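Chitin oligosaccharide binding protein NagB2 (Paenibacillus sp. FPU-7, PDB 7EHU) binds the chitin oligosaccharides N,N'-diacetylchitobiose and N,N',N''-triacetylchitotriose as an extracellular solute-binding protein, probably to deliver them to an uptake transporter. Local coordinates at residues Gly27-Ser31 against Val61-Thr65; Asn45-Leu49 against Ala348-Arg354; Tyr257-Gln261 against Asp274-Ala278. One frame throughout, in Å; residues are numbered along the deposited sequence. Where two conformers were deposited one is given.

Contact 1. Residues Gly27-Ser31 against Val61-Thr65; sequences GDSVS and VPGAT
Val30 and Ala64 lie side by side where two parallel strands begin, and both side chains turn to the same face of the sheet. Val30 sets CG1 between its backbone N and its carbonyl carbon (chi1 63°), which brings this branch up to the neighbouring strand: Val30 CG1 lies 3.7 Å from Ala64 CB. Glu328 and Ala331 of helix 326-339 pack on this face. On the other face stand Ser31 and Thr65, the next pair along, where Ser31 CA makes a C-H...O contact of 3.3 Å to Thr65 O.

The backbone supplies the grip. Val30 bonds to the two residues flanking Ala64, the usual parallel pattern: Val30 N donates to Gly63 O at 2.9 Å, from above the carbonyl plane, and Thr65 N donates to Val30 O at 2.9 Å. Both bonds are equally straight at the hydrogen, but Thr65 N lies nearly in line with the Val30 carbonyl (168°).

Before the strands start, Val61 to Ala64 make a type II turn with Gly63 at phi 98°. A side chain there would jam against the preceding carbonyl O and also run into Asp28 O and Gly27 N, so glycine is called for twice over. Gly27 N bonds weakly to Pro62 O, and a water donates to both Asp28 O and Pro62 O.

The contact joins the first and last strands of the beta-alpha-beta unit 30-36, 44-60, 64-70 at their N-terminal ends. Its backbone bonds tolerate many side chains, so the fit probably depends on sequence mainly at Gly63 and the Val30-Ala64 pair.

Contact 2. Residues Asn45-Leu49 against Ala348-Arg354; sequences NTLAL and ALGRDNR. With NAG (2-acetamido-2-deoxy-beta-D-glucopyranose), chain B.
Asn45 uses both ends of one side-chain amide on neighbouring residues of the facing helix, accepting a weak hydrogen bond from Arg351 and donating one to Asp352. The donated bond is the firmer: Asn45 ND2 to Asp352 OD1 is 3.2 Å and almost straight at 176°, in the plane of the amide but from above that of the carboxylate. At the other end Arg351 NH1 reaches Asn45 OD1 at 3.3 Å, its guanidinium turned 77° from the amide. With CG anti to the carbonyl carbon (chi1 -73°), the amide reaches over to both.

A water donates to Asp352 OD2 and accepts from Thr46 N, so the carboxylate also reaches the backbone of the very next residue. In the conformer given, Arg354 pairs with Asp352 OD2 in a salt bridge and spreads one guanidinium face under Thr46, with Ala348 CB on the opposite face.

Thr46 OG1 is hydrogen-bonded to O1 of the chain B sugar at 2.8 Å, the reducing end of the glycan. Two roughly antiparallel helices thus meet beside the glycan pocket through a charged network with one bridging water, and Asp352, shared among amide, water and guanidinium, probably stays ionised while helping to position the Thr46 backbone.

Contact 3. Residues Tyr257-Gln261 against Asp274-Ala278; sequences YSEGQ and DGSWA. With NAG (2-acetamido-2-deoxy-beta-D-glucopyranose), chain B; NAG (2-acetamido-2-deoxy-beta-D-glucopyranose), chain C; NAG (2-acetamido-2-deoxy-beta-D-glucopyranose), chain D.
Hydrogen bonds run in a relay from Trp277 through Tyr257 to Asp274. Trp277 NE1 donates to Tyr257 OH at 2.8 Å, close to the indole plane, and Tyr257 OH donates in turn to Asp274 OD1 at 2.6 Å, on its syn lone pair. The phenol meets both partners at the edge of its ring. Gln261 NE2 takes the second oxygen, Asp274 OD2, at 2.9 Å, and Gly275 N reaches OD1 from the anti side, so the buried carboxylate is gripped by three donors and held from turning. Tyr257 extends to this point with CG anti to its backbone N (chi1 173°).

Van der Waals packing is slighter: the Gln261 amide lies over one face of the Tyr257 ring, toward its rim, and Ala278 CB rests against Gln261 NE2.

Contacts with the sugar fall to Trp277. The chain C sugar lies over one indole face, its C4 3.8 Å above the ring plane, while Gly275 CA backs the other; Trp277 O accepts from N2 of the chain B sugar at 3.1 Å. Replacing the indole by an alanine is likely to leave Tyr257 OH without its N-H donor and the middle sugar without the flat surface it rests on. An aromatic ring stacked on a sugar face is characteristic of carbohydrate-binding sites; here Tyr257, Asp274 and Gln261 position it in the pocket holding the three-sugar glycan.

From the N terminus, strand 30-36 runs into helix 44-60 and then strand 64-70, and contact 1 closes this short unit at the outer end of the sheet. Contact 2 opens inside that loop, at residues 45-49, and closes only at 348-354, so contacts 1 and 2 cross along the chain; it ties helix 44-60 to helix 342-352, about 300 residues later. Contact 3 comes after contact 1 and nests within the long loop of contact 2, joining helix 257-265 to the end of strand 271-275. Contacts 1 and 3 reach the same sheet yet lie about 38 Å apart between centres, whereas contacts 2 and 3 both touch the chain B sugar.

Contact 1. Residues Gly27-Ser31 against Val61-Thr65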
loop_
_atom_site.group_PDB
_atom_site.type_symbol
_atom_site.label_atom_id
_atom_site.label_comp_id
_atom_site.label_asym_id
_atom_site.label_seq_id
_atom_site.Cartn_x
_atom_site.Cartn_y
_atom_site.Cartn_z
ATOM N N GLY A 27 21.919 30.616 5.593
ATOM C CA GLY A 27 20.996 31.508 4.908
ATOM C C GLY A 27 20.971 31.285 3.411
ATOM O O GLY A 27 21.943 30.748 2.870
ATOM N N ASP A 28 19.902 31.697 2.717
ATOM C CA ASP A 28 18.795 32.466 3.283
ATOM C C ASP A 28 17.968 31.624 4.255
ATOM O O ASP A 28 17.906 30.396 4.137
ATOM C CB ASP A 28 17.846 32.970 2.176
ATOM C CG ASP A 28 18.494 33.971 1.229
ATOM O OD1 ASP A 28 19.732 34.134 1.259
ATOM O OD2 ASP A 28 17.742 34.596 0.443
ATOM N N SER A 29 17.355 32.277 5.235
ATOM C CA SER A 29 16.421 31.580 6.108
ATOM C C SER A 29 15.261 31.053 5.272
ATOM O O SER A 29 14.659 31.794 4.489
ATOM C CB SER A 29 15.912 32.551 7.177
ATOM O OG SER A 29 15.090 31.885 8.113
ATOM N N VAL A 30 14.959 29.765 5.415
ATOM C CA VAL A 30 13.857 29.152 4.678
ATOM C C VAL A 30 13.209 28.094 5.561
ATOM O O VAL A 30 13.896 27.336 6.248
ATOM C CB VAL A 30 14.361 28.576 3.333
ATOM C CG1 VAL A 30 15.370 27.469 3.539
ATOM C CG2 VAL A 30 13.223 28.105 2.489
ATOM N N SER A 31 11.881 28.054 5.554
ATOM C CA SER A 31 11.121 27.065 6.304
ATOM C C SER A 31 10.374 26.181 5.322
ATOM O O SER A 31 9.684 26.686 4.426
ATOM C CB SER A 31 10.119 27.739 7.250
ATOM O OG SER A 31 9.352 26.768 7.950
ATOM N N VAL A 61 22.558 22.568 5.020
ATOM C CA VAL A 61 21.968 23.749 4.402
ATOM C C VAL A 61 21.659 24.756 5.502
ATOM O O VAL A 61 20.513 24.840 5.978
ATOM C CB VAL A 61 20.712 23.380 3.599
ATOM C CG1 VAL A 61 20.183 24.606 2.844
ATOM C CG2 VAL A 61 20.995 22.218 2.626
ATOM N N PRO A 62 22.649 25.520 5.950
ATOM C CA PRO A 62 22.381 26.539 6.963
ATOM C C PRO A 62 21.260 27.446 6.484
ATOM O O PRO A 62 21.167 27.787 5.300
ATOM C CB PRO A 62 23.707 27.294 7.083
ATOM C CG PRO A 62 24.742 26.429 6.477
ATOM C CD PRO A 62 24.082 25.374 5.645
ATOM N N GLY A 63 20.395 27.809 7.407
ATOM C CA GLY A 63 19.251 28.622 7.107
ATOM C C GLY A 63 17.971 27.838 6.905
ATOM O O GLY A 63 16.887 28.415 7.038
ATOM N N ALA A 64 18.059 26.543 6.615
ATOM C CA ALA A 64 16.889 25.743 6.291
ATOM C C ALA A 64 16.379 25.010 7.526
ATOM O O ALA A 64 17.146 24.330 8.218
ATOM C CB ALA A 64 17.250 24.734 5.199
ATOM N N THR A 65 15.082 25.161 7.801
ATOM C CA THR A 65 14.397 24.475 8.894
ATOM C C THR A 65 13.235 23.696 8.297
ATOM O O THR A 65 12.458 24.246 7.510
ATOM C CB THR A 65 13.860 25.490 9.913
ATOM O OG1 THR A 65 14.960 26.092 10.604
ATOM C CG2 THR A 65 12.946 24.828 10.952
HETATM O O HOH W 1 18.946 28.030 3.448
#

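Contact 2. Residues Asn45-Leu49 against Ala348-Arg354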
loop_
_atom_site.group_PDB
_atom_site.type_symbol
_atom_site.label_atom_id
_atom_site.label_comp_id
_atom_site.label_asym_id
_atom_site.label_seq_id
_atom_site.Cartn_x
_atom_site.Cartn_y
_atom_site.Cartn_z
ATOM N N ASN A 45 10.188 3.812 14.128
ATOM C CA ASN A 45 11.528 3.698 13.563
ATOM C C ASN A 45 11.617 4.432 12.228
ATOM O O ASN A 45 12.641 5.057 11.912
ATOM C CB ASN A 45 11.913 2.229 13.384
ATOM C CG ASN A 45 12.214 1.531 14.699
ATOM O OD1 ASN A 45 12.519 2.159 15.708
ATOM N ND2 ASN A 45 12.129 0.214 14.680
ATOM N N THR A 46 10.544 4.368 11.436
ATOM C CA THR A 46 10.504 5.090 10.166
ATOM C C THR A 46 10.589 6.586 10.401
ATOM O O THR A 46 11.311 7.294 9.685
ATOM C CB THR A 46 9.216 4.736 9.425
ATOM O OG1 THR A 46 9.109 3.311 9.350
ATOM C CG2 THR A 46 9.218 5.289 8.004
ATOM N N LEU A 47 9.860 7.078 11.400
ATOM C CA LEU A 47 9.935 8.491 11.753
ATOM C C LEU A 47 11.333 8.874 12.228
ATOM O O LEU A 47 11.858 9.923 11.841
ATOM C CB LEU A 47 8.858 8.833 12.788
ATOM C CG LEU A 47 8.842 10.271 13.322
ATOM C CD1 LEU A 47 8.794 11.276 12.171
ATOM C CD2 LEU A 47 7.683 10.468 14.279
ATOM N N ALA A 48 11.957 8.045 13.059
ATOM C CA ALA A 48 13.282 8.392 13.564
ATOM C C ALA A 48 14.294 8.462 12.426
ATOM O O ALA A 48 15.178 9.323 12.417
ATOM C CB ALA A 48 13.715 7.374 14.623
ATOM N N LEU A 49 14.163 7.580 11.438
ATOM C CA LEU A 49 15.072 7.626 10.293
ATOM C C LEU A 49 14.863 8.902 9.487
ATOM O O LEU A 49 15.831 9.557 9.070
ATOM C CB LEU A 49 14.836 6.397 9.423
ATOM C CG LEU A 49 15.780 6.157 8.258
ATOM C CD1 LEU A 49 17.220 6.080 8.732
ATOM C CD2 LEU A 49 15.401 4.893 7.530
ATOM N N ALA A 348 16.710 0.959 6.661
ATOM C CA ALA A 348 15.276 0.678 6.688
ATOM C C ALA A 348 14.994 -0.815 6.529
ATOM O O ALA A 348 14.119 -1.366 7.211
ATOM C CB ALA A 348 14.556 1.488 5.599
ATOM N N LEU A 349 15.705 -1.473 5.607
ATOM C CA LEU A 349 15.550 -2.910 5.425
ATOM C C LEU A 349 16.084 -3.688 6.628
ATOM O O LEU A 349 15.423 -4.612 7.113
ATOM C CB LEU A 349 16.274 -3.335 4.149
ATOM C CG LEU A 349 16.289 -4.842 3.882
ATOM C CD1 LEU A 349 14.906 -5.430 3.697
ATOM C CD2 LEU A 349 17.140 -5.152 2.666
ATOM N N GLY A 350 17.268 -3.314 7.129
ATOM C CA GLY A 350 17.903 -4.062 8.200
ATOM C C GLY A 350 17.125 -4.059 9.499
ATOM O O GLY A 350 17.139 -5.053 10.222
ATOM N N ARG A 351 16.442 -2.955 9.819
ATOM C CA ARG A 351 15.713 -2.824 11.080
ATOM C C ARG A 351 14.221 -3.104 10.961
ATOM O O ARG A 351 13.646 -3.815 11.789
ATOM C CB ARG A 351 15.888 -1.428 11.687
ATOM C CG ARG A 351 15.169 -1.270 13.043
ATOM C CD ARG A 351 15.327 0.140 13.627
ATOM N NE ARG A 351 16.598 0.313 14.332
ATOM C CZ ARG A 351 16.757 0.953 15.489
ATOM N NH1 ARG A 351 15.724 1.506 16.119
ATOM N NH2 ARG A 351 17.967 1.043 16.020
ATOM N N ASP A 352 13.566 -2.512 9.980
ATOM C CA ASP A 352 12.123 -2.583 9.869
ATOM C C ASP A 352 11.672 -3.447 8.736
ATOM O O ASP A 352 10.472 -3.471 8.433
ATOM C CB ASP A 352 11.521 -1.211 9.688
ATOM C CG ASP A 352 11.054 -0.653 10.956
ATOM O OD1 ASP A 352 11.173 -1.338 12.013
ATOM O OD2 ASP A 352 10.495 0.434 10.861
ATOM N N ASN A 353 12.605 -4.151 8.089
ATOM C CA ASN A 353 12.223 -5.037 7.021
ATOM C C ASN A 353 11.496 -4.257 5.947
ATOM O O ASN A 353 10.607 -4.795 5.289
ATOM C CB ASN A 353 11.383 -6.206 7.543
ATOM C CG ASN A 353 12.253 -7.314 8.113
ATOM O OD1 ASN A 353 12.755 -8.163 7.381
ATOM N ND2 ASN A 353 12.485 -7.270 9.399
ATOM N N ARG A 354 11.857 -2.972 5.794
ATOM C CA ARG A 354 11.256 -2.139 4.757
ATOM C C ARG A 354 11.932 -2.428 3.412
ATOM O O ARG A 354 13.157 -2.459 3.302
ATOM C CB ARG A 354 11.308 -0.651 5.151
ATOM C CG ARG A 354 10.685 -0.318 6.554
ATOM C CD ARG A 354 9.993 1.075 6.703
ATOM N NE ARG A 354 10.976 2.173 6.709
ATOM C CZ ARG A 354 11.730 2.518 7.754
ATOM N NH1 ARG A 354 11.664 1.891 8.931
ATOM N NH2 ARG A 354 12.603 3.496 7.617
HETATM C C1 NAG B . 6.033 1.781 8.298
HETATM C C2 NAG B . 4.524 1.515 8.445
HETATM C C3 NAG B . 3.844 1.474 7.082
HETATM C C4 NAG B . 4.307 2.603 6.168
HETATM C C5 NAG B . 5.818 2.777 6.223
HETATM C C6 NAG B . 6.310 3.972 5.446
HETATM C C7 NAG B . 3.791 0.090 10.338
HETATM C C8 NAG B . 3.690 -1.329 10.837
HETATM N N2 NAG B . 4.324 0.242 9.121
HETATM O O1 NAG B . 6.623 1.943 9.540
HETATM O O3 NAG B . 2.433 1.501 7.292
HETATM O O4 NAG B . 4.052 2.217 4.818
HETATM O O5 NAG B . 6.238 2.946 7.577
HETATM O O6 NAG B . 5.562 5.137 5.746
HETATM O O7 NAG B . 3.381 1.050 10.993
HETATM O O HOH W 2 8.811 1.855 12.133
#

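Contact 3. Residues Tyr257-Gln261 against Asp274-Ala278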
loop_
_atom_site.group_PDB
_atom_site.type_symbol
_atom_site.label_atom_id
_atom_site.label_comp_id
_atom_site.label_asym_id
_atom_site.label_seq_id
_atom_site.Cartn_x
_atom_site.Cartn_y
_atom_site.Cartn_z
ATOM N N TYR A 257 -7.764 -0.318 10.920
ATOM C CA TYR A 257 -6.744 -1.085 10.204
ATOM C C TYR A 257 -5.734 -1.685 11.169
ATOM O O TYR A 257 -5.442 -2.881 11.108
ATOM C CB TYR A 257 -6.024 -0.142 9.229
ATOM C CG TYR A 257 -4.829 -0.706 8.525
ATOM C CD1 TYR A 257 -4.911 -1.877 7.797
ATOM C CD2 TYR A 257 -3.620 -0.036 8.563
ATOM C CE1 TYR A 257 -3.810 -2.376 7.127
ATOM C CE2 TYR A 257 -2.515 -0.510 7.906
ATOM C CZ TYR A 257 -2.619 -1.672 7.169
ATOM O OH TYR A 257 -1.497 -2.092 6.489
ATOM N N SER A 258 -5.164 -0.853 12.043
ATOM C CA SER A 258 -4.108 -1.322 12.935
ATOM C C SER A 258 -4.628 -2.318 13.966
ATOM O O SER A 258 -3.864 -3.171 14.451
ATOM C CB SER A 258 -3.467 -0.129 13.632
ATOM O OG SER A 258 -4.425 0.565 14.422
ATOM N N GLU A 259 -5.917 -2.245 14.298
ATOM C CA GLU A 259 -6.499 -3.220 15.212
ATOM C C GLU A 259 -6.687 -4.567 14.533
ATOM O O GLU A 259 -6.519 -5.606 15.179
ATOM C CB GLU A 259 -7.822 -2.666 15.747
ATOM C CG GLU A 259 -7.631 -1.455 16.689
ATOM C CD GLU A 259 -8.922 -0.710 17.045
ATOM O OE1 GLU A 259 -9.912 -0.822 16.324
ATOM O OE2 GLU A 259 -8.904 0.007 18.069
ATOM N N GLY A 260 -6.990 -4.577 13.229
ATOM C CA GLY A 260 -6.964 -5.822 12.483
ATOM C C GLY A 260 -5.579 -6.439 12.453
ATOM O O GLY A 260 -5.423 -7.651 12.609
ATOM N N GLN A 261 -4.549 -5.610 12.264
ATOM C CA GLN A 261 -3.183 -6.118 12.281
ATOM C C GLN A 261 -2.867 -6.745 13.633
ATOM O O GLN A 261 -2.301 -7.843 13.694
ATOM C CB GLN A 261 -2.201 -4.989 11.975
ATOM C CG GLN A 261 -2.291 -4.460 10.557
ATOM C CD GLN A 261 -1.331 -3.322 10.312
ATOM O OE1 GLN A 261 -1.134 -2.487 11.202
ATOM N NE2 GLN A 261 -0.697 -3.295 9.149
ATOM N N ASP A 274 -2.324 -8.208 3.741
ATOM C CA ASP A 274 -1.752 -6.897 4.006
ATOM C C ASP A 274 -0.545 -6.674 3.115
ATOM O O ASP A 274 -0.043 -7.594 2.458
ATOM C CB ASP A 274 -1.366 -6.772 5.489
ATOM C CG ASP A 274 -1.557 -5.376 6.047
ATOM O OD1 ASP A 274 -1.419 -4.383 5.287
ATOM O OD2 ASP A 274 -1.761 -5.264 7.259
ATOM N N GLY A 275 -0.094 -5.417 3.096
ATOM C CA GLY A 275 1.100 -5.061 2.388
ATOM C C GLY A 275 2.358 -5.374 3.162
ATOM O O GLY A 275 2.351 -5.534 4.385
ATOM N N SER A 276 3.468 -5.432 2.430
ATOM C CA SER A 276 4.735 -5.858 3.019
ATOM C C SER A 276 5.281 -4.842 3.994
ATOM O O SER A 276 6.170 -5.181 4.783
ATOM C CB SER A 276 5.729 -6.268 1.945
ATOM O OG SER A 276 5.815 -5.299 0.923
ATOM N N TRP A 277 4.729 -3.631 4.002
ATOM C CA TRP A 277 5.075 -2.614 5.000
ATOM C C TRP A 277 4.570 -2.967 6.396
ATOM O O TRP A 277 4.931 -2.278 7.354
ATOM C CB TRP A 277 4.498 -1.243 4.550
ATOM C CG TRP A 277 2.989 -1.298 4.483
ATOM C CD1 TRP A 277 2.115 -1.311 5.539
ATOM C CD2 TRP A 277 2.176 -1.428 3.306
ATOM N NE1 TRP A 277 0.825 -1.454 5.105
ATOM C CE2 TRP A 277 0.835 -1.528 3.733
ATOM C CE3 TRP A 277 2.455 -1.468 1.937
ATOM C CZ2 TRP A 277 -0.214 -1.683 2.836
ATOM C CZ3 TRP A 277 1.413 -1.613 1.050
ATOM C CH2 TRP A 277 0.092 -1.709 1.500
ATOM N N ALA A 278 3.795 -4.047 6.527
ATOM C CA ALA A 278 3.310 -4.503 7.828
ATOM C C ALA A 278 4.295 -5.424 8.533
ATOM O O ALA A 278 4.086 -5.752 9.703
ATOM C CB ALA A 278 1.988 -5.267 7.649
HETATM C C1 NAG B . 6.033 1.781 8.298
HETATM C C2 NAG B . 4.524 1.515 8.445
HETATM C C3 NAG B . 3.844 1.474 7.082
HETATM C C4 NAG B . 4.307 2.603 6.168
HETATM C C5 NAG B . 5.818 2.777 6.223
HETATM C C6 NAG B . 6.310 3.972 5.446
HETATM C C7 NAG B . 3.791 0.090 10.338
HETATM C C8 NAG B . 3.690 -1.329 10.837
HETATM N N2 NAG B . 4.324 0.242 9.121
HETATM O O1 NAG B . 6.623 1.943 9.540
HETATM O O3 NAG B . 2.433 1.501 7.292
HETATM O O4 NAG B . 4.052 2.217 4.818
HETATM O O5 NAG B . 6.238 2.946 7.577
HETATM O O6 NAG B . 5.562 5.137 5.746
HETATM O O7 NAG B . 3.381 1.050 10.993
HETATM C C1 NAG C . 2.935 2.786 4.154
HETATM C C2 NAG C . 3.136 2.458 2.685
HETATM C C3 NAG C . 1.889 2.799 1.874
HETATM C C4 NAG C . 0.628 2.244 2.520
HETATM C C5 NAG C . 0.597 2.672 3.981
HETATM C C6 NAG C . -0.576 2.136 4.763
HETATM C C7 NAG C . 5.495 2.678 1.947
HETATM C C8 NAG C . 6.525 3.631 1.432
HETATM N N2 NAG C . 4.277 3.196 2.159
HETATM O O3 NAG C . 2.078 2.279 0.567
HETATM O O4 NAG C . -0.516 2.805 1.882
HETATM O O5 NAG C . 1.778 2.182 4.626
HETATM O O6 NAG C . -0.584 2.658 6.087
HETATM O O7 NAG C . 5.752 1.493 2.140
HETATM C C1 NAG D . -1.309 1.954 1.103
HETATM C C2 NAG D . -2.535 2.728 0.685
HETATM C C3 NAG D . -3.358 1.931 -0.326
HETATM C C4 NAG D . -2.483 1.504 -1.500
HETATM C C5 NAG D . -1.246 0.766 -0.998
HETATM C C6 NAG D . -0.274 0.401 -2.100
HETATM C C7 NAG D . -3.521 4.381 2.200
HETATM C C8 NAG D . -4.420 4.604 3.386
HETATM N N2 NAG D . -3.353 3.112 1.823
HETATM O O3 NAG D . -4.437 2.748 -0.762
HETATM O O4 NAG D . -3.176 0.626 -2.383
HETATM O O5 NAG D . -0.552 1.593 -0.050
HETATM O O6 NAG D . 0.202 1.549 -2.786
HETATM O O7 NAG D . -2.982 5.313 1.601
#